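Local coordinates for ABC transporter, substrate binding protein (Polyamine) (Agrobacterium tumefaciens, PDB 4EUO) that binds gamma-aminobutyric acid (GABA) as a periplasmic solute-binding protein and probably delivers it to an ABC transporter, at residues Y63-G68 with D293-A298; C107-D110 with A114-K117; L188-E193 with S210-E215. All coordinates share one frame; numbering follows the deposited sequence.

How the contacts relate
Contact 1 lies at the surface, on the opposite side of the chain's centre from the other two, and touches neither. Contacts 2 and 3 are partly buried neighbours with centres about 10 Å apart, joined by hydrogen bonds from Cys-107 N to Glu-215 O and from Asn-108 ND2 to Ile-189 O. The chemistry changes with the place in the fold. In contact 1 two short helices meet through small side chains and a bridging water. In contact 2 a loop following strand 96-107 is locked covalently, whereas contact 3 rests on methyl groups between the end of helix 182-190 and the approach to strand 215-229.

Contact 1 of 3, residues Y63-G68 with D293-A298; sequences YAAQAG and DMNYWA
Ala-65 and Gln-66 form the face that helix 61-67 turns to Ala-298, and the methyls of Ala-65 and Ala-298 let the helices approach, the short axes passing 8.3 Å apart at a crossing angle of -45°. Read from its start, segment 63-68 first offers Tyr-63, whose ring stacks with Tyr-40 away from this interface but whose carbonyl oxygen anchors the side chain of Gln-66. Ala-64 packs against strand 215-229. At Ala-65 the contact proper begins: its CB meets Ala-298 CB methyl to methyl at 3.7 Å, while the amide of Asn-295 reaches in alongside, ND2 standing 4.0 Å from Ala-65 CB. Gln-66 follows, and its aliphatic part lies against the backbone of Ala-298, with Gln-66 CB 3.6 Å from Ala-298 O. Its CG sits between the backbone N and the carbonyl carbon (chi1 58°), and a further bend at chi2 folds the amide back over its own helix. There NE2 donates to Tyr-63 O at 3.1 Å, nearly straight at 171° and on a lone pair; the oxygen lies almost in the amide plane, which holds the amide at a fixed rotation. Gln-66 N is a second donor to Tyr-63 O. OE1, the other end of the amide, accepts from Lys-70 NZ and from a water 3.2 Å from Gln-66 OE1. The same water donates to Ala-298 O at 2.8 Å, bridging the two segments. Across the interface, Asp-293 N-caps helix 294-299 by accepting from Tyr-296 N. The result is two short helices packed through alanine methyls in a periplasmic binding protein, one directly after strand 56-60, the other shortly after strand 289-291, with the side chain of Ala-65 about 14 Å from the bound GABA.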
loop_
_atom_site.group_PDB
_atom_site.type_symbol
_atom_site.label_atom_id
_atom_site.label_comp_id
_atom_site.label_asym_id
_atom_site.label_seq_id
_atom_site.Cartn_x
_atom_site.Cartn_y
_atom_site.Cartn_z
ATOM N N TYR A 63 5.473 -8.614 -1.212
ATOM C CA TYR A 63 5.096 -9.855 -0.559
ATOM C C TYR A 63 4.462 -10.802 -1.597
ATOM O O TYR A 63 4.877 -11.978 -1.709
ATOM C CB TYR A 63 4.114 -9.587 0.588
ATOM C CG TYR A 63 3.507 -10.863 1.123
ATOM C CD1 TYR A 63 4.149 -11.601 2.113
ATOM C CD2 TYR A 63 2.294 -11.347 0.619
ATOM C CE1 TYR A 63 3.588 -12.782 2.609
ATOM C CE2 TYR A 63 1.727 -12.526 1.108
ATOM C CZ TYR A 63 2.380 -13.229 2.095
ATOM O OH TYR A 63 1.804 -14.385 2.578
ATOM N N ALA A 64 3.506 -10.302 -2.418
ATOM C CA ALA A 64 2.823 -11.158 -3.414
ATOM C C ALA A 64 3.805 -11.826 -4.344
ATOM O O ALA A 64 3.599 -13.004 -4.699
ATOM C CB ALA A 64 1.880 -10.299 -4.243
ATOM N N ALA A 65 4.845 -11.103 -4.790
ATOM C CA ALA A 65 5.782 -11.607 -5.782
ATOM C C ALA A 65 6.701 -12.679 -5.250
ATOM O O ALA A 65 7.365 -13.350 -6.059
ATOM C CB ALA A 65 6.562 -10.464 -6.417
ATOM N N GLN A 66 6.788 -12.856 -3.939
ATOM C CA GLN A 66 7.610 -13.939 -3.427
ATOM C C GLN A 66 6.850 -15.000 -2.647
ATOM O O GLN A 66 7.447 -16.019 -2.317
ATOM C CB GLN A 66 8.822 -13.400 -2.687
ATOM C CG GLN A 66 8.460 -12.499 -1.539
ATOM C CD GLN A 66 8.215 -13.207 -0.253
ATOM O OE1 GLN A 66 9.148 -13.740 0.365
ATOM N NE2 GLN A 66 6.948 -13.209 0.194
ATOM N N ALA A 67 5.573 -14.796 -2.348
ATOM C CA ALA A 67 4.830 -15.742 -1.514
ATOM C C ALA A 67 4.422 -17.028 -2.259
ATOM O O ALA A 67 4.310 -18.077 -1.624
ATOM C CB ALA A 67 3.615 -15.052 -0.880
ATOM N N GLY A 68 4.279 -16.968 -3.569
ATOM C CA GLY A 68 3.892 -18.170 -4.339
ATOM C C GLY A 68 4.860 -19.345 -4.258
ATOM O O GLY A 68 4.496 -20.432 -3.768
ATOM N N ASP A 293 10.848 -0.393 -6.229
ATOM C CA ASP A 293 11.000 -1.624 -7.019
ATOM C C ASP A 293 10.590 -2.807 -6.166
ATOM O O ASP A 293 11.348 -3.300 -5.318
ATOM C CB ASP A 293 12.447 -1.765 -7.492
ATOM C CG ASP A 293 12.658 -2.916 -8.452
ATOM O OD1 ASP A 293 11.828 -3.843 -8.464
ATOM O OD2 ASP A 293 13.628 -2.847 -9.236
ATOM N N MET A 294 9.355 -3.226 -6.356
ATOM C CA MET A 294 8.828 -4.330 -5.554
ATOM C C MET A 294 9.407 -5.657 -5.923
ATOM O O MET A 294 9.435 -6.551 -5.078
ATOM C CB MET A 294 7.309 -4.377 -5.622
ATOM C CG MET A 294 6.648 -3.084 -5.073
ATOM S SD MET A 294 4.875 -3.274 -4.942
ATOM C CE MET A 294 4.387 -3.529 -6.625
ATOM N N ASN A 295 9.902 -5.800 -7.168
ATOM C CA ASN A 295 10.540 -7.054 -7.557
ATOM C C ASN A 295 11.905 -7.183 -6.874
ATOM O O ASN A 295 12.265 -8.258 -6.389
ATOM C CB ASN A 295 10.654 -7.118 -9.060
ATOM C CG ASN A 295 9.309 -7.330 -9.703
ATOM O OD1 ASN A 295 8.962 -6.681 -10.696
ATOM N ND2 ASN A 295 8.505 -8.219 -9.123
ATOM N N TYR A 296 12.624 -6.079 -6.757
ATOM C CA TYR A 296 13.886 -6.078 -6.037
ATOM C C TYR A 296 13.644 -6.480 -4.587
ATOM O O TYR A 296 14.334 -7.347 -4.040
ATOM C CB TYR A 296 14.531 -4.679 -6.069
ATOM C CG TYR A 296 15.793 -4.616 -5.256
ATOM C CD1 TYR A 296 17.018 -4.967 -5.811
ATOM C CD2 TYR A 296 15.770 -4.189 -3.925
ATOM C CE1 TYR A 296 18.180 -4.934 -5.057
ATOM C CE2 TYR A 296 16.921 -4.158 -3.162
ATOM C CZ TYR A 296 18.126 -4.522 -3.734
ATOM O OH TYR A 296 19.242 -4.510 -2.965
ATOM N N TRP A 297 12.630 -5.875 -3.954
ATOM C CA TRP A 297 12.291 -6.227 -2.593
ATOM C C TRP A 297 11.853 -7.695 -2.496
ATOM O O TRP A 297 12.287 -8.393 -1.563
ATOM C CB TRP A 297 11.192 -5.297 -2.058
ATOM C CG TRP A 297 11.737 -4.043 -1.446
ATOM C CD1 TRP A 297 12.158 -2.914 -2.092
ATOM C CD2 TRP A 297 11.881 -3.793 -0.052
ATOM N NE1 TRP A 297 12.539 -1.958 -1.172
ATOM C CE2 TRP A 297 12.366 -2.469 0.093
ATOM C CE3 TRP A 297 11.552 -4.519 1.096
ATOM C CZ2 TRP A 297 12.560 -1.880 1.343
ATOM C CZ3 TRP A 297 11.728 -3.933 2.333
ATOM C CH2 TRP A 297 12.231 -2.634 2.451
ATOM N N ALA A 298 11.053 -8.192 -3.445
ATOM C CA ALA A 298 10.604 -9.591 -3.383
ATOM C C ALA A 298 11.823 -10.530 -3.401
ATOM O O ALA A 298 11.850 -11.498 -2.646
ATOM C CB ALA A 298 9.737 -9.893 -4.583
HETATM O O HOH W 1 12.059 -13.796 -1.054
#

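Contact 2 of 3, residues C107-D110 with A114-K117; sequences CNVD and ACPK
The puckered ring of Pro-116 offers its CD edge to Cys-107, CD standing 4.4 Å from Cys-107 SG; no aromatic ring takes part across this contact. The main link is the disulfide, Cys-107 SG to Cys-115 SG at 2.1 Å. Its chi3 of -80° gives it a left-handed twist, the two CB-SG bonds standing nearly perpendicular when seen along the S-S bond. The half-cystines reach it differently: Cys-107 extends SG away from its own backbone N (chi1 -180°), whereas in Cys-115 the sulfur lies beside the N, opposite the carbonyl carbon (chi1 -71°). In this periplasmic binding protein the bond staples the loop that leaves strand 96-107 before helix 119-122, with only seven residues between the cysteines. Asn-108, centre of an inverse gamma turn, redirects the chain just after Cys-107 and brings Val-109 alongside the bridge. Cys-115 SG is met there by Val-109 CB at 3.7 Å and by Val-109 CG2 at 3.8 Å, so the sulfur is flanked by aliphatic carbon as well as bonded to its partner. Cys-115 and Val-109 also touch Glu-215 of strand 215-229, and Lys-117 N is bound by Asp-121 OD2 as the chain runs on towards helix 119-122.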
loop_
_atom_site.group_PDB
_atom_site.type_symbol
_atom_site.label_atom_id
_atom_site.label_comp_id
_atom_site.label_asym_id
_atom_site.label_seq_id
_atom_site.Cartn_x
_atom_site.Cartn_y
_atom_site.Cartn_z
ATOM N N CYS A 107 0.655 16.098 6.227
ATOM C CA CYS A 107 0.927 17.084 7.232
ATOM C C CYS A 107 -0.335 17.686 7.822
ATOM O O CYS A 107 -1.202 18.155 7.091
ATOM C CB CYS A 107 1.825 18.164 6.635
ATOM S SG CYS A 107 2.261 19.479 7.796
ATOM N N ASN A 108 -0.370 17.772 9.150
ATOM C CA ASN A 108 -1.447 18.474 9.868
ATOM C C ASN A 108 -0.958 19.948 9.890
ATOM O O ASN A 108 -0.249 20.406 10.810
ATOM C CB ASN A 108 -1.554 17.891 11.271
ATOM C CG ASN A 108 -2.604 18.549 12.138
ATOM O OD1 ASN A 108 -2.923 19.727 11.959
ATOM N ND2 ASN A 108 -3.155 17.804 13.070
ATOM N N VAL A 109 -1.276 20.641 8.808
ATOM C CA VAL A 109 -0.748 21.971 8.521
ATOM C C VAL A 109 -0.935 23.017 9.633
ATOM O O VAL A 109 0.000 23.749 9.964
ATOM C CB VAL A 109 -1.222 22.462 7.124
ATOM C CG1 VAL A 109 -2.762 22.544 7.007
ATOM C CG2 VAL A 109 -0.565 23.789 6.749
ATOM N N ASP A 110 -2.109 23.020 10.251
ATOM C CA ASP A 110 -2.416 24.017 11.271
ATOM C C ASP A 110 -1.787 23.756 12.622
ATOM O O ASP A 110 -1.867 24.628 13.487
ATOM C CB ASP A 110 -3.938 24.224 11.369
ATOM C CG ASP A 110 -4.571 24.872 10.146
ATOM O OD1 ASP A 110 -3.824 25.486 9.332
ATOM O OD2 ASP A 110 -5.802 24.764 9.997
ATOM N N ALA A 114 5.635 24.813 9.950
ATOM C CA ALA A 114 5.779 24.615 8.507
ATOM C C ALA A 114 5.686 23.130 8.178
ATOM O O ALA A 114 6.286 22.311 8.893
ATOM C CB ALA A 114 7.138 25.144 8.048
ATOM N N CYS A 115 5.001 22.809 7.075
ATOM C CA CYS A 115 4.974 21.405 6.628
ATOM C C CYS A 115 6.236 21.088 5.854
ATOM O O CYS A 115 6.572 21.815 4.915
ATOM C CB CYS A 115 3.781 21.147 5.733
ATOM S SG CYS A 115 2.213 21.156 6.605
ATOM N N PRO A 116 6.871 19.946 6.130
ATOM C CA PRO A 116 7.990 19.509 5.285
ATOM C C PRO A 116 7.459 19.232 3.873
ATOM O O PRO A 116 6.369 18.655 3.707
ATOM C CB PRO A 116 8.453 18.204 5.942
ATOM C CG PRO A 116 7.911 18.221 7.327
ATOM C CD PRO A 116 6.622 19.024 7.251
ATOM N N LYS A 117 8.206 19.679 2.855
ATOM C CA LYS A 117 7.813 19.517 1.479
ATOM C C LYS A 117 8.595 18.346 0.878
ATOM O O LYS A 117 8.044 17.602 0.045
ATOM C CB LYS A 117 8.136 20.814 0.703
ATOM C CG LYS A 117 7.580 20.830 -0.718
ATOM C CD LYS A 117 7.906 22.124 -1.469
ATOM C CE LYS A 117 9.325 22.584 -1.253
ATOM N NZ LYS A 117 10.324 21.690 -1.887
#

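Contact 3 of 3, residues L188-E193 with S210-E215; sequences LIASAE and SGVKVE
Ile-189 and Val-214 meet through one methyl each, Ile-189 CG2 lying 3.9 Å from Val-214 CG1, with the two side chains crossing at about a right angle. Ile-189 extends that CG2 branch away from its backbone N, while CG1 lies opposite the carbonyl carbon (chi1 -61°). Val-214 brings CG1 there from beside its backbone N (chi1 -72°). Two residues earlier in the second segment, Val-212 instead swings CG1 opposite its backbone N (chi1 -179°) and lays it 4.1 Å from Ala-190 CB, at the more exposed border of the patch. The two valines alternate with Lys-213, which puts both on the helix side of the extended chain; Leu-207 of helix 201-209 packs against both valines and Ala-190. Turns set the backbones. Gly-211 closes helix 201-209 as the C-prime residue of a Schellman motif, after which the chain runs towards strand 215-229. At the other segment, Ala-192 takes positive phi beyond helix 182-190. Between the segments themselves the chemistry is wholly aliphatic: they meet through nondirectional methyl contacts, so their relative placement probably depends on the turns, on Leu-207 and on the hydrogen bond from Asn-108 ND2 to Ile-189 O.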
loop_
_atom_site.group_PDB
_atom_site.type_symbol
_atom_site.label_atom_id
_atom_site.label_comp_id
_atom_site.label_asym_id
_atom_site.label_seq_id
_atom_site.Cartn_x
_atom_site.Cartn_y
_atom_site.Cartn_z
ATOM N N LEU A 188 -2.206 9.540 14.117
ATOM C CA LEU A 188 -1.001 10.275 14.431
ATOM C C LEU A 188 -0.957 11.630 13.761
ATOM O O LEU A 188 -0.617 12.626 14.426
ATOM C CB LEU A 188 0.237 9.449 14.085
ATOM C CG LEU A 188 0.483 8.269 15.007
ATOM C CD1 LEU A 188 1.548 7.351 14.446
ATOM C CD2 LEU A 188 0.850 8.726 16.427
ATOM N N ILE A 189 -1.317 11.711 12.469
ATOM C CA ILE A 189 -1.332 12.974 11.757
ATOM C C ILE A 189 -2.453 13.859 12.327
ATOM O O ILE A 189 -2.189 15.014 12.706
ATOM C CB ILE A 189 -1.527 12.754 10.222
ATOM C CG1 ILE A 189 -0.385 11.914 9.582
ATOM C CG2 ILE A 189 -1.755 14.098 9.523
ATOM C CD1 ILE A 189 0.983 12.626 9.572
ATOM N N ALA A 190 -3.700 13.348 12.367
ATOM C CA ALA A 190 -4.833 14.175 12.771
ATOM C C ALA A 190 -4.723 14.711 14.204
ATOM O O ALA A 190 -5.150 15.849 14.447
ATOM C CB ALA A 190 -6.149 13.414 12.577
ATOM N N SER A 191 -4.128 13.955 15.096
ATOM C CA SER A 191 -3.994 14.350 16.509
ATOM C C SER A 191 -2.805 15.284 16.725
ATOM O O SER A 191 -2.638 15.814 17.834
ATOM C CB SER A 191 -3.752 13.119 17.364
ATOM O OG SER A 191 -2.487 12.540 17.114
ATOM N N ALA A 192 -1.922 15.403 15.714
ATOM C CA ALA A 192 -0.660 16.123 15.799
ATOM C C ALA A 192 0.279 15.463 16.809
ATOM O O ALA A 192 1.293 16.052 17.179
ATOM C CB ALA A 192 -0.863 17.599 16.112
ATOM N N GLU A 193 0.030 14.182 17.174
ATOM C CA GLU A 193 0.999 13.449 17.980
ATOM C C GLU A 193 2.283 13.289 17.133
ATOM O O GLU A 193 3.383 13.336 17.646
ATOM C CB GLU A 193 0.424 12.090 18.389
ATOM C CG GLU A 193 1.227 11.281 19.378
ATOM C CD GLU A 193 0.499 10.017 19.804
ATOM O OE1 GLU A 193 -0.745 9.951 19.657
ATOM O OE2 GLU A 193 1.189 9.067 20.231
ATOM N N SER A 210 -13.366 13.120 5.529
ATOM C CA SER A 210 -14.003 13.158 6.845
ATOM C C SER A 210 -13.891 14.523 7.485
ATOM O O SER A 210 -14.128 14.663 8.679
ATOM C CB SER A 210 -13.414 12.086 7.756
ATOM O OG SER A 210 -14.233 11.976 8.912
ATOM N N GLY A 211 -13.530 15.520 6.675
ATOM C CA GLY A 211 -13.456 16.907 7.127
ATOM C C GLY A 211 -12.178 17.379 7.780
ATOM O O GLY A 211 -12.059 18.561 8.101
ATOM N N VAL A 212 -11.167 16.506 7.910
ATOM C CA VAL A 212 -9.911 16.863 8.540
ATOM C C VAL A 212 -9.000 17.644 7.566
ATOM O O VAL A 212 -8.846 17.247 6.407
ATOM C CB VAL A 212 -9.226 15.594 9.107
ATOM C CG1 VAL A 212 -7.914 15.913 9.799
ATOM C CG2 VAL A 212 -10.166 14.867 10.063
ATOM N N LYS A 213 -8.427 18.757 8.051
ATOM C CA LYS A 213 -7.559 19.602 7.227
ATOM C C LYS A 213 -6.148 19.045 7.233
ATOM O O LYS A 213 -5.442 19.136 8.221
ATOM C CB LYS A 213 -7.584 21.058 7.715
ATOM C CG LYS A 213 -6.832 22.001 6.778
ATOM C CD LYS A 213 -6.948 23.447 7.231
ATOM C CE LYS A 213 -6.084 24.365 6.396
ATOM N NZ LYS A 213 -6.116 25.763 6.901
ATOM N N VAL A 214 -5.756 18.478 6.107
ATOM C CA VAL A 214 -4.417 17.913 5.922
ATOM C C VAL A 214 -3.849 18.392 4.607
ATOM O O VAL A 214 -4.596 18.697 3.674
ATOM C CB VAL A 214 -4.375 16.355 6.003
ATOM C CG1 VAL A 214 -4.576 15.865 7.424
ATOM C CG2 VAL A 214 -5.373 15.698 5.054
ATOM N N GLU A 215 -2.528 18.526 4.549
ATOM C CA GLU A 215 -1.821 18.884 3.335
ATOM C C GLU A 215 -0.986 17.658 2.940
ATOM O O GLU A 215 -0.516 16.896 3.809
ATOM C CB GLU A 215 -0.867 20.034 3.654
ATOM C CG GLU A 215 -0.426 20.889 2.491
ATOM C CD GLU A 215 0.148 22.187 3.012
ATOM O OE1 GLU A 215 1.370 22.216 3.284
ATOM O OE2 GLU A 215 -0.633 23.139 3.242
#